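Local structure of polyketide biosynthesis 3-hydroxy-3-methylglutaryl-ACP synthase PksG (Bacillus subtilis, 4YXT) at residues E41-L46 / D357-L362; D50-G55 / K89-Y94; L221-Q226 / S328-E333; S308-G313 / E345-F350. The protein catalyses the aldol condensation of an acetyl group carried by an acyl carrier protein with a beta-ketothioester polyketide intermediate during synthesis of the antibiotic bacillaene. The protein carries 1 engineered substitution. One frame throughout, in Å; residues are numbered along the deposited sequence.

How the interactions relate
All four contacts belong to one thiolase-like chain; interaction 3 involves a strand of its central mixed sheet. Interactions 1 and 2 touch through Ala45 CB and Phe54 CE1, 3.9 Å apart. Strand 331-339 of interaction 3 leads into helix 341-349 of interaction 4, yet their nearest atoms are about 14 Å apart. Interactions 2 and 3 lie nearer the probable active site: the Leu91 side chain is about 9 Å from that of Ala82, the engineered residue at the probable proton donor/acceptor position, Ser332 about 8 Å from His250 and Cys330 about 9 Å from Cys114. They also meet across the dimer, Lys89 NZ bonding weakly to Gly329 O of the second subunit. Interactions 1 and 4 lie away.

Interaction 1: residues E41-L46 / D357-L362; sequences EKAVAL and DRRYQL
With CG of Arg359 anti to its carbonyl carbon (chi1 -59°) and the chain bent at chi3 (-68°), the guanidinium reaches Glu41, whose own chain runs extended beyond CG. The two meet beside a small three-stranded sheet in which strand 16-19 lies between 41-43 and 360-361; side chains at and just beyond these outer strands come together. Glu41 OE1 forms a salt bridge with Arg359 NH2 at 3.2 Å. OE1 lies at the guanidinium edge, in its plane, while the carboxylate plane is turned 75° from that of the guanidinium. A water completes the link, accepting from Arg359 NH2 at 2.8 Å and donating weakly to Glu41 OE2. Arginine suits this buried place because its several N-H groups can serve different acceptors: NE bonds to Leu356 O, and NH1 to Gly13 O and Arg293 O. Glu41 OE1 also pairs with Arg293, and two positive partners would probably stabilise its ionised form. The methyl of Ala43 is small enough to sit at the guanidinium edge, its CB 4.0 Å from Arg359 NH1. Farther along, the contact turns apolar: one methyl of Leu362, CD1, packs against the branch point of Val44, 3.9 Å from its CB.

Interaction 2: residues D50-G55 / K89-Y94; sequences DPVTFG and KSLSTY
Two helix beginnings meet here, each preceded by an N-cap residue, the second with a weak capping bond: Val52 and Pro51 in the first turn of helix 51-64 pack on Leu91 and Tyr94 at the start of helix 91-99. Both helices belong to the N-terminal part of the thiolase-like fold, and the Leu91 side chain is about 9 Å from that of engineered Ala82, at the probable proton donor/acceptor position. Leu91 divides its branches between two partners. CD1 lies 3.7 Å from Pro51 CB, whereas CD2 approaches Val52 CG2 at 3.6 Å. Val52 is forked in turn; with CG1 anti to the backbone N (chi1 179°), that methyl reaches Tyr94 CB at 3.7 Å while CG2 sits near both Leu91 and Tyr94. The beta-branched valine thus fills the angle between two side chains one helical turn apart. Tyrosine touches mainly through its CB; the ring leads away, and its OH bonds Arg414 N and His413 ND1. Pro51 suits a first helical turn, where no N-H is needed for an intrahelical bond. Asp50, the N-cap residue just before it, forms a capping box with Thr53: Thr53 N donates to Asp50 OD1 at 2.8 Å with an angle of 168°, and Asp50 N returns a bond to Thr53 OG1. On the other helix Ser90 OG accepts weakly from Ser92 N and also bonds Gln112 of the second subunit. Polar groups are thus spent on caps and outside neighbours; between these two segments the contact is apolar packing, with no hydrogen bond across it.

Interaction 3: residues L221-Q226 / S328-E333; sequences LDCCEQ and SGCCSE
This is a buried helix-on-sheet contact, in which Cys223 of helix 213-234 rests on Cys330, just before strand 331-339, and on Ser332 within it; the strand is a member of the central mixed sheet of the thiolase fold. Cys223 SG, anti to the carbonyl carbon (chi1 -62°), runs toward the sulfur of Cys330; the two SG atoms are 3.8 Å apart, a van der Waals contact between sulfurs and not a disulfide. Ser332 makes the second contact. Its OG is in tight van der Waals contact with Cys223 CB, at 3.0 Å, and lies 3.4 Å from Cys223 SG. With chi1 at 64°, the serine OG stands between its own backbone N and carbonyl carbon, and its hydrogen bond goes to Tyr194 O of strand 184-195, so this buried hydroxyl is satisfied within the sheet. Small residues suit the place, since the CA atoms of Cys223 and Ser332 approach to 6.4 Å; cysteine adds a polarisable sulfur that packs well in an apolar setting. The Ser332 side chain is about 8 Å from that of His250, a probable catalytic residue. A cis peptide joins Gly329 to Cys330, in the bend leading into the strand, and Gly329 adopts a positive phi of 126°. From Cys330 onward, residues alternate: Cys330 and Ser332 look to the helix, Cys331 and Glu333 away from it, where Glu333 pairs with Arg106 of the second subunit. Tyr194, Tyr196, Phe324 and Tyr326 surround Cys223, while the next residue, Cys224, packs on Met264 of helix 254-267, so helix 213-234 lies between that helix and the sheet.

Interaction 4: residues S308-G313 / E345-F350; sequences STIDQG and ERQRTF
Gln347 and Asp311 meet at nearly a right angle where helices 301-312 and 341-349, in the C-terminal part of the thiolase-like fold, cross at -101°, their local axes 9.4 Å apart. In the glutamine, CG is anti to the carbonyl carbon (chi1 -73°) and the chain is bent at chi2 (-60°), presenting CB and CG to the partner; OE1 lies at the edge of the Phe350 ring, in its plane. Asp311 OD1 comes within 3.4 Å of Gln347 CB, and Ile310 CG2 packs against Gln347 CG at 4.0 Å. The isoleucine methyl thus touches the aliphatic part of the glutamine, whose amide serves polar partners. Two waters join the polar ends. One donates to Asp311 OD1 and accepts from Gln347 NE2; the other gives a hydrogen to Asp311 OD2 and one to Gln347 O, each at 2.7 Å. Outside the pair, OD2 bonds Tyr290 OH and NE2 bonds Met9 O. A short carboxylate suits this place because both oxygens accept from donors, whereas glutamine offers methylenes to pack and an amide to bond. Gln344 NE2 bonds Ile310 O and Gly313 O directly, but between these two segments the polar link is water-mediated, beside a small aliphatic contact.

Interaction 1: residues E41-L46 / D357-L362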
loop_
_atom_site.group_PDB
_atom_site.type_symbol
_atom_site.label_atom_id
_atom_site.label_comp_id
_atom_site.label_asym_id
_atom_site.label_seq_id
_atom_site.Cartn_x
_atom_site.Cartn_y
_atom_site.Cartn_z
ATOM N N GLU A 41 19.760 9.450 20.901
ATOM C CA GLU A 41 19.764 10.385 19.826
ATOM C C GLU A 41 18.521 10.157 19.011
ATOM O O GLU A 41 17.965 9.093 19.004
ATOM C CB GLU A 41 21.012 10.195 18.948
ATOM C CG GLU A 41 22.340 10.238 19.703
ATOM C CD GLU A 41 23.489 9.597 18.935
ATOM O OE1 GLU A 41 23.280 8.563 18.261
ATOM O OE2 GLU A 41 24.623 10.109 19.011
ATOM N N LYS A 42 18.059 11.204 18.363
ATOM C CA LYS A 42 17.057 11.054 17.318
ATOM C C LYS A 42 17.590 11.741 16.070
ATOM O O LYS A 42 18.167 12.834 16.175
ATOM C CB LYS A 42 15.723 11.635 17.755
ATOM C CG LYS A 42 15.705 13.137 18.071
ATOM C CD LYS A 42 14.276 13.508 18.446
ATOM C CE LYS A 42 14.015 15.000 18.312
ATOM N NZ LYS A 42 12.540 15.236 18.291
ATOM N N ALA A 43 17.439 11.092 14.916
ATOM C CA ALA A 43 17.609 11.760 13.642
ATOM C C ALA A 43 16.578 12.851 13.482
ATOM O O ALA A 43 15.456 12.713 13.948
ATOM C CB ALA A 43 17.453 10.755 12.517
ATOM N N VAL A 44 16.937 13.944 12.810
ATOM C CA VAL A 44 15.993 15.039 12.522
ATOM C C VAL A 44 16.055 15.372 11.011
ATOM O O VAL A 44 17.097 15.807 10.483
ATOM C CB VAL A 44 16.266 16.289 13.387
ATOM C CG1 VAL A 44 15.185 17.362 13.180
ATOM C CG2 VAL A 44 16.381 15.929 14.867
ATOM N N ALA A 45 14.958 15.090 10.300
ATOM C CA ALA A 45 14.853 15.429 8.890
ATOM C C ALA A 45 14.906 16.960 8.699
ATOM O O ALA A 45 14.206 17.715 9.384
ATOM C CB ALA A 45 13.555 14.888 8.296
ATOM N N LEU A 46 15.725 17.386 7.742
ATOM C CA LEU A 46 15.837 18.778 7.361
ATOM C C LEU A 46 14.866 19.124 6.225
ATOM O O LEU A 46 14.368 18.230 5.510
ATOM C CB LEU A 46 17.265 19.051 6.920
ATOM C CG LEU A 46 18.306 18.638 7.962
ATOM C CD1 LEU A 46 19.580 18.042 7.363
ATOM C CD2 LEU A 46 18.609 19.854 8.796
ATOM N N ASP A 357 27.649 7.467 13.036
ATOM C CA ASP A 357 28.687 8.345 13.614
ATOM C C ASP A 357 28.937 9.668 12.835
ATOM O O ASP A 357 29.432 10.608 13.437
ATOM C CB ASP A 357 30.031 7.632 13.762
ATOM C CG ASP A 357 29.954 6.373 14.582
ATOM O OD1 ASP A 357 29.072 6.254 15.475
ATOM O OD2 ASP A 357 30.782 5.484 14.312
ATOM N N ARG A 358 28.616 9.759 11.529
ATOM C CA ARG A 358 28.985 10.970 10.750
ATOM C C ARG A 358 27.905 11.981 10.590
ATOM O O ARG A 358 28.069 12.918 9.812
ATOM C CB ARG A 358 29.531 10.644 9.355
ATOM C CG ARG A 358 30.140 9.259 9.238
ATOM C CD ARG A 358 31.492 9.232 8.536
ATOM N NE ARG A 358 32.383 8.243 9.151
ATOM C CZ ARG A 358 33.549 7.844 8.644
ATOM N NH1 ARG A 358 33.997 8.320 7.489
ATOM N NH2 ARG A 358 34.281 6.949 9.297
ATOM N N ARG A 359 26.798 11.846 11.306
ATOM C CA ARG A 359 25.731 12.824 11.147
ATOM C C ARG A 359 26.072 14.079 11.899
ATOM O O ARG A 359 26.832 14.043 12.880
ATOM C CB ARG A 359 24.381 12.276 11.653
ATOM C CG ARG A 359 23.918 11.011 10.967
ATOM C CD ARG A 359 22.738 10.388 11.694
ATOM N NE ARG A 359 23.147 9.880 13.017
ATOM C CZ ARG A 359 22.321 9.422 13.956
ATOM N NH1 ARG A 359 20.996 9.359 13.713
ATOM N NH2 ARG A 359 22.820 9.005 15.149
ATOM N N TYR A 360 25.479 15.182 11.451
ATOM C CA TYR A 360 25.692 16.489 12.042
ATOM C C TYR A 360 24.816 16.705 13.242
ATOM O O TYR A 360 23.587 16.559 13.167
ATOM C CB TYR A 360 25.341 17.544 11.014
ATOM C CG TYR A 360 25.594 18.974 11.418
ATOM C CD1 TYR A 360 26.805 19.588 11.130
ATOM C CD2 TYR A 360 24.606 19.728 12.008
ATOM C CE1 TYR A 360 27.030 20.910 11.457
ATOM C CE2 TYR A 360 24.813 21.042 12.334
ATOM C CZ TYR A 360 26.031 21.633 12.067
ATOM O OH TYR A 360 26.235 22.963 12.398
ATOM N N GLN A 361 25.439 17.121 14.342
ATOM C CA GLN A 361 24.716 17.391 15.579
ATOM C C GLN A 361 24.069 18.785 15.633
ATOM O O GLN A 361 24.751 19.787 15.536
ATOM C CB GLN A 361 25.652 17.254 16.767
ATOM C CG GLN A 361 24.962 17.648 18.062
ATOM C CD GLN A 361 25.577 17.015 19.281
ATOM O OE1 GLN A 361 26.584 16.325 19.196
ATOM N NE2 GLN A 361 24.972 17.244 20.420
ATOM N N LEU A 362 22.759 18.838 15.840
ATOM C CA LEU A 362 22.069 20.094 15.965
ATOM C C LEU A 362 22.223 20.701 17.366
ATOM O O LEU A 362 22.255 19.994 18.362
ATOM C CB LEU A 362 20.579 19.913 15.671
ATOM C CG LEU A 362 20.169 19.436 14.291
ATOM C CD1 LEU A 362 18.673 19.184 14.317
ATOM C CD2 LEU A 362 20.516 20.431 13.179
HETATM O O HOH W 1 25.345 9.554 16.138
#

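Interaction 2: residues D50-G55 / K89-Y94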
loop_
_atom_site.group_PDB
_atom_site.type_symbol
_atom_site.label_atom_id
_atom_site.label_comp_id
_atom_site.label_asym_id
_atom_site.label_seq_id
_atom_site.Cartn_x
_atom_site.Cartn_y
_atom_site.Cartn_z
ATOM N N ASP A 50 13.152 14.522 2.381
ATOM C CA ASP A 50 11.804 14.033 2.400
ATOM C C ASP A 50 11.876 12.507 2.395
ATOM O O ASP A 50 12.949 11.946 2.484
ATOM C CB ASP A 50 11.009 14.637 1.250
ATOM C CG ASP A 50 11.330 14.033 -0.080
ATOM O OD1 ASP A 50 12.156 13.100 -0.170
ATOM O OD2 ASP A 50 10.661 14.471 -1.029
ATOM N N PRO A 51 10.729 11.827 2.376
ATOM C CA PRO A 51 10.864 10.342 2.310
ATOM C C PRO A 51 11.516 9.735 1.083
ATOM O O PRO A 51 11.958 8.573 1.137
ATOM C CB PRO A 51 9.422 9.874 2.409
ATOM C CG PRO A 51 8.755 10.984 3.167
ATOM C CD PRO A 51 9.369 12.254 2.715
ATOM N N VAL A 52 11.471 10.421 -0.042
ATOM C CA VAL A 52 12.228 9.987 -1.233
ATOM C C VAL A 52 13.746 10.068 -0.979
ATOM O O VAL A 52 14.485 9.099 -1.157
ATOM C CB VAL A 52 11.884 10.859 -2.452
ATOM C CG1 VAL A 52 12.698 10.393 -3.647
ATOM C CG2 VAL A 52 10.362 10.796 -2.711
ATOM N N THR A 53 14.193 11.210 -0.484
ATOM C CA THR A 53 15.602 11.375 -0.215
ATOM C C THR A 53 16.034 10.335 0.777
ATOM O O THR A 53 17.081 9.710 0.587
ATOM C CB THR A 53 15.966 12.794 0.285
ATOM O OG1 THR A 53 15.418 13.023 1.589
ATOM C CG2 THR A 53 15.435 13.865 -0.698
ATOM N N PHE A 54 15.209 10.136 1.813
ATOM C CA PHE A 54 15.562 9.216 2.894
ATOM C C PHE A 54 15.621 7.817 2.335
ATOM O O PHE A 54 16.559 7.120 2.663
ATOM C CB PHE A 54 14.578 9.251 4.077
ATOM C CG PHE A 54 15.017 10.111 5.213
ATOM C CD1 PHE A 54 15.043 11.470 5.087
ATOM C CD2 PHE A 54 15.399 9.541 6.427
ATOM C CE1 PHE A 54 15.460 12.280 6.151
ATOM C CE2 PHE A 54 15.815 10.323 7.498
ATOM C CZ PHE A 54 15.851 11.700 7.359
ATOM N N GLY A 55 14.648 7.440 1.475
ATOM C CA GLY A 55 14.622 6.107 0.848
ATOM C C GLY A 55 15.759 5.853 -0.169
ATOM O O GLY A 55 16.366 4.763 -0.194
ATOM N N LYS A 89 -0.136 9.436 -6.112
ATOM C CA LYS A 89 1.233 9.220 -6.556
ATOM C C LYS A 89 2.135 8.698 -5.421
ATOM O O LYS A 89 2.385 9.373 -4.418
ATOM C CB LYS A 89 1.792 10.510 -7.128
ATOM C CG LYS A 89 3.053 10.356 -7.954
ATOM C CD LYS A 89 3.517 11.751 -8.358
ATOM C CE LYS A 89 4.870 11.763 -9.050
ATOM N NZ LYS A 89 4.814 11.078 -10.362
ATOM N N SER A 90 2.633 7.482 -5.582
ATOM C CA SER A 90 3.474 6.930 -4.565
ATOM C C SER A 90 4.942 7.389 -4.584
ATOM O O SER A 90 5.528 7.749 -5.604
ATOM C CB SER A 90 3.466 5.381 -4.620
ATOM O OG SER A 90 4.245 4.948 -5.673
ATOM N N LEU A 91 5.536 7.318 -3.414
ATOM C CA LEU A 91 6.944 7.578 -3.274
ATOM C C LEU A 91 7.765 6.739 -4.231
ATOM O O LEU A 91 8.892 7.157 -4.610
ATOM C CB LEU A 91 7.370 7.286 -1.834
ATOM C CG LEU A 91 6.778 8.191 -0.790
ATOM C CD1 LEU A 91 7.010 7.698 0.652
ATOM C CD2 LEU A 91 7.405 9.581 -1.012
ATOM N N SER A 92 7.282 5.522 -4.529
ATOM C CA SER A 92 8.041 4.587 -5.348
ATOM C C SER A 92 8.342 5.070 -6.787
ATOM O O SER A 92 9.280 4.576 -7.427
ATOM C CB SER A 92 7.349 3.215 -5.428
ATOM O OG SER A 92 7.310 2.582 -4.149
ATOM N N THR A 93 7.539 5.996 -7.308
ATOM C CA THR A 93 7.784 6.584 -8.613
ATOM C C THR A 93 9.128 7.388 -8.656
ATOM O O THR A 93 10.002 7.158 -9.517
ATOM C CB THR A 93 6.593 7.449 -9.046
ATOM O OG1 THR A 93 6.440 8.574 -8.163
ATOM C CG2 THR A 93 5.249 6.631 -9.097
ATOM N N TYR A 94 9.296 8.303 -7.705
ATOM C CA TYR A 94 10.540 9.064 -7.537
ATOM C C TYR A 94 11.731 8.189 -7.152
ATOM O O TYR A 94 12.814 8.357 -7.702
ATOM C CB TYR A 94 10.348 10.117 -6.444
ATOM C CG TYR A 94 9.455 11.274 -6.850
ATOM C CD1 TYR A 94 9.813 12.081 -7.922
ATOM C CD2 TYR A 94 8.268 11.540 -6.201
ATOM C CE1 TYR A 94 9.046 13.130 -8.306
ATOM C CE2 TYR A 94 7.479 12.607 -6.573
ATOM C CZ TYR A 94 7.884 13.410 -7.627
ATOM O OH TYR A 94 7.151 14.514 -8.051
#

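Interaction 3: residues L221-Q226 / S328-E333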
loop_
_atom_site.group_PDB
_atom_site.type_symbol
_atom_site.label_atom_id
_atom_site.label_comp_id
_atom_site.label_asym_id
_atom_site.label_seq_id
_atom_site.Cartn_x
_atom_site.Cartn_y
_atom_site.Cartn_z
ATOM N N LEU A 221 1.157 -4.901 23.388
ATOM C CA LEU A 221 1.437 -6.083 24.223
ATOM C C LEU A 221 0.458 -7.217 23.963
ATOM O O LEU A 221 0.852 -8.398 23.825
ATOM C CB LEU A 221 1.412 -5.726 25.705
ATOM C CG LEU A 221 2.528 -4.824 26.186
ATOM C CD1 LEU A 221 2.192 -4.271 27.582
ATOM C CD2 LEU A 221 3.874 -5.547 26.157
ATOM N N ASP A 222 -0.820 -6.882 23.847
ATOM C CA ASP A 222 -1.764 -7.919 23.408
ATOM C C ASP A 222 -1.367 -8.588 22.062
ATOM O O ASP A 222 -1.421 -9.840 21.955
ATOM C CB ASP A 222 -3.168 -7.367 23.373
ATOM C CG ASP A 222 -3.676 -6.948 24.777
ATOM O OD1 ASP A 222 -3.101 -7.399 25.810
ATOM O OD2 ASP A 222 -4.659 -6.154 24.835
ATOM N N CYS A 223 -0.911 -7.793 21.074
ATOM C CA CYS A 223 -0.504 -8.355 19.800
ATOM C C CYS A 223 0.804 -9.133 19.913
ATOM O O CYS A 223 0.966 -10.160 19.251
ATOM C CB CYS A 223 -0.386 -7.339 18.674
ATOM S SG CYS A 223 -1.878 -6.406 18.140
ATOM N N CYS A 224 1.741 -8.644 20.727
ATOM C CA CYS A 224 2.958 -9.410 20.970
ATOM C C CYS A 224 2.659 -10.865 21.433
ATOM O O CYS A 224 3.221 -11.844 20.903
ATOM C CB CYS A 224 3.843 -8.669 21.960
ATOM S SG CYS A 224 5.472 -9.351 21.943
ATOM N N GLU A 225 1.707 -11.035 22.339
ATOM C CA GLU A 225 1.331 -12.392 22.770
ATOM C C GLU A 225 0.508 -13.157 21.721
ATOM O O GLU A 225 0.726 -14.357 21.505
ATOM C CB GLU A 225 0.562 -12.320 24.091
ATOM C CG GLU A 225 -0.301 -13.536 24.416
ATOM C CD GLU A 225 -1.107 -13.347 25.703
ATOM O OE1 GLU A 225 -0.766 -12.440 26.510
ATOM O OE2 GLU A 225 -2.100 -14.098 25.902
ATOM N N GLN A 226 -0.464 -12.510 21.074
ATOM C CA GLN A 226 -1.298 -13.257 20.120
ATOM C C GLN A 226 -0.523 -13.665 18.903
ATOM O O GLN A 226 -0.680 -14.776 18.395
ATOM C CB GLN A 226 -2.539 -12.477 19.704
ATOM C CG GLN A 226 -3.515 -12.291 20.854
ATOM C CD GLN A 226 -4.100 -13.598 21.379
ATOM O OE1 GLN A 226 -4.397 -13.730 22.569
ATOM N NE2 GLN A 226 -4.265 -14.563 20.491
ATOM N N SER A 328 0.050 0.622 14.725
ATOM C CA SER A 328 -1.181 1.155 15.203
ATOM C C SER A 328 -2.300 0.966 14.273
ATOM O O SER A 328 -2.111 1.067 13.075
ATOM C CB SER A 328 -1.035 2.673 15.389
ATOM O OG SER A 328 -0.247 2.905 16.507
ATOM N N GLY A 329 -3.501 0.784 14.809
ATOM C CA GLY A 329 -4.663 0.886 13.953
ATOM C C GLY A 329 -5.667 -0.243 13.906
ATOM O O GLY A 329 -6.860 0.069 13.835
ATOM N N CYS A 330 -5.254 -1.536 13.919
ATOM C CA CYS A 330 -3.893 -1.997 14.119
ATOM C C CYS A 330 -3.695 -3.334 13.383
ATOM O O CYS A 330 -4.666 -3.992 13.049
ATOM C CB CYS A 330 -3.613 -2.264 15.583
ATOM S SG CYS A 330 -4.040 -3.945 16.185
ATOM N N CYS A 331 -2.456 -3.676 13.090
ATOM C CA CYS A 331 -2.098 -5.016 12.553
ATOM C C CYS A 331 -0.722 -5.387 13.090
ATOM O O CYS A 331 0.072 -4.478 13.441
ATOM C CB CYS A 331 -2.119 -5.093 10.976
ATOM S SG CYS A 331 -2.182 -6.817 10.362
ATOM N N SER A 332 -0.432 -6.690 13.135
ATOM C CA SER A 332 0.810 -7.156 13.686
ATOM C C SER A 332 1.197 -8.537 13.143
ATOM O O SER A 332 0.385 -9.227 12.546
ATOM C CB SER A 332 0.753 -7.175 15.228
ATOM O OG SER A 332 -0.202 -8.072 15.762
ATOM N N GLU A 333 2.463 -8.913 13.321
ATOM C CA GLU A 333 2.957 -10.170 12.817
ATOM C C GLU A 333 4.251 -10.606 13.532
ATOM O O GLU A 333 5.131 -9.789 13.767
ATOM C CB GLU A 333 3.228 -10.123 11.315
ATOM C CG GLU A 333 3.582 -11.508 10.668
ATOM C CD GLU A 333 3.422 -11.543 9.113
ATOM O OE1 GLU A 333 3.865 -12.514 8.454
ATOM O OE2 GLU A 333 2.837 -10.608 8.503
#

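Interaction 4: residues S308-G313 / E345-F350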
loop_
_atom_site.group_PDB
_atom_site.type_symbol
_atom_site.label_atom_id
_atom_site.label_comp_id
_atom_site.label_asym_id
_atom_site.label_seq_id
_atom_site.Cartn_x
_atom_site.Cartn_y
_atom_site.Cartn_z
ATOM N N SER A 308 20.259 -3.913 13.389
ATOM C CA SER A 308 21.049 -3.699 14.597
ATOM C C SER A 308 21.471 -5.023 15.150
ATOM O O SER A 308 22.630 -5.152 15.502
ATOM C CB SER A 308 20.314 -2.870 15.659
ATOM O OG SER A 308 21.203 -2.477 16.741
ATOM N N THR A 309 20.554 -6.009 15.171
ATOM C CA THR A 309 20.822 -7.354 15.693
ATOM C C THR A 309 21.897 -8.088 14.874
ATOM O O THR A 309 22.796 -8.806 15.419
ATOM C CB THR A 309 19.545 -8.233 15.679
ATOM O OG1 THR A 309 18.544 -7.707 16.572
ATOM C CG2 THR A 309 19.853 -9.672 16.040
ATOM N N ILE A 310 21.786 -7.927 13.562
ATOM C CA ILE A 310 22.731 -8.529 12.650
ATOM C C ILE A 310 24.099 -7.877 12.743
ATOM O O ILE A 310 25.054 -8.582 12.757
ATOM C CB ILE A 310 22.227 -8.569 11.192
ATOM C CG1 ILE A 310 21.008 -9.497 11.103
ATOM C CG2 ILE A 310 23.333 -9.102 10.277
ATOM C CD1 ILE A 310 20.131 -9.267 9.919
ATOM N N ASP A 311 24.211 -6.552 12.827
ATOM C CA ASP A 311 25.522 -5.924 12.983
ATOM C C ASP A 311 26.137 -6.170 14.375
ATOM O O ASP A 311 27.322 -6.429 14.482
ATOM C CB ASP A 311 25.490 -4.412 12.682
ATOM C CG ASP A 311 25.499 -4.103 11.165
ATOM O OD1 ASP A 311 25.452 -5.051 10.345
ATOM O OD2 ASP A 311 25.545 -2.905 10.785
ATOM N N GLN A 312 25.334 -6.136 15.434
ATOM C CA GLN A 312 25.884 -6.136 16.792
ATOM C C GLN A 312 25.919 -7.490 17.446
ATOM O O GLN A 312 26.625 -7.670 18.420
ATOM C CB GLN A 312 25.145 -5.129 17.658
ATOM C CG GLN A 312 25.070 -3.742 17.040
ATOM C CD GLN A 312 26.421 -3.078 16.891
ATOM O OE1 GLN A 312 26.709 -2.408 15.878
ATOM N NE2 GLN A 312 27.272 -3.263 17.890
ATOM N N GLY A 313 25.245 -8.479 16.877
ATOM C CA GLY A 313 25.105 -9.765 17.535
ATOM C C GLY A 313 26.195 -10.719 17.124
ATOM O O GLY A 313 27.045 -10.363 16.377
ATOM N N GLU A 345 28.761 -10.804 7.395
ATOM C CA GLU A 345 29.903 -10.138 6.682
ATOM C C GLU A 345 29.431 -9.135 5.614
ATOM O O GLU A 345 29.964 -8.029 5.480
ATOM C CB GLU A 345 30.848 -11.140 5.997
ATOM C CG GLU A 345 31.184 -12.392 6.796
ATOM C CD GLU A 345 32.352 -13.165 6.200
ATOM O OE1 GLU A 345 33.448 -12.561 6.068
ATOM O OE2 GLU A 345 32.170 -14.367 5.855
ATOM N N ARG A 346 28.382 -9.488 4.877
ATOM C CA ARG A 346 27.926 -8.589 3.830
ATOM C C ARG A 346 27.359 -7.324 4.469
ATOM O O ARG A 346 27.616 -6.236 4.027
ATOM C CB ARG A 346 26.911 -9.291 2.922
ATOM C CG ARG A 346 26.256 -8.344 1.924
ATOM C CD ARG A 346 25.818 -9.066 0.683
ATOM N NE ARG A 346 25.263 -8.208 -0.361
ATOM C CZ ARG A 346 24.562 -8.648 -1.413
ATOM N NH1 ARG A 346 24.340 -9.956 -1.546
ATOM N NH2 ARG A 346 24.097 -7.790 -2.339
ATOM N N GLN A 347 26.603 -7.453 5.542
ATOM C CA GLN A 347 26.064 -6.230 6.169
ATOM C C GLN A 347 27.137 -5.310 6.666
ATOM O O GLN A 347 26.956 -4.080 6.645
ATOM C CB GLN A 347 25.150 -6.579 7.331
ATOM C CG GLN A 347 23.815 -7.143 6.855
ATOM C CD GLN A 347 23.058 -6.172 5.998
ATOM O OE1 GLN A 347 22.832 -6.404 4.830
ATOM N NE2 GLN A 347 22.686 -5.054 6.583
ATOM N N ARG A 348 28.254 -5.892 7.140
ATOM C CA ARG A 348 29.413 -5.069 7.614
ATOM C C ARG A 348 29.885 -4.097 6.555
ATOM O O ARG A 348 30.230 -2.986 6.865
ATOM C CB ARG A 348 30.605 -5.908 8.118
ATOM C CG ARG A 348 31.585 -5.052 8.942
ATOM C CD ARG A 348 33.059 -5.418 8.800
ATOM N NE ARG A 348 33.443 -5.648 7.401
ATOM C CZ ARG A 348 33.780 -4.708 6.516
ATOM N NH1 ARG A 348 33.806 -3.413 6.836
ATOM N NH2 ARG A 348 34.086 -5.072 5.281
ATOM N N THR A 349 29.805 -4.486 5.293
ATOM C CA THR A 349 30.249 -3.638 4.174
ATOM C C THR A 349 29.535 -2.291 4.093
ATOM O O THR A 349 30.127 -1.277 3.698
ATOM C CB THR A 349 30.028 -4.370 2.837
ATOM O OG1 THR A 349 30.489 -5.719 2.963
ATOM C CG2 THR A 349 30.834 -3.729 1.761
ATOM N N PHE A 350 28.259 -2.255 4.454
ATOM C CA PHE A 350 27.538 -0.985 4.424
ATOM C C PHE A 350 27.968 -0.043 5.526
ATOM O O PHE A 350 27.690 1.140 5.457
ATOM C CB PHE A 350 26.008 -1.229 4.496
ATOM C CG PHE A 350 25.487 -2.096 3.373
ATOM C CD1 PHE A 350 25.595 -1.676 2.050
ATOM C CD2 PHE A 350 24.932 -3.344 3.628
ATOM C CE1 PHE A 350 25.140 -2.465 1.006
ATOM C CE2 PHE A 350 24.478 -4.140 2.586
ATOM C CZ PHE A 350 24.585 -3.697 1.270
HETATM O O HOH W 2 23.097 -5.246 9.533
HETATM O O HOH W 3 26.815 -2.104 8.548
#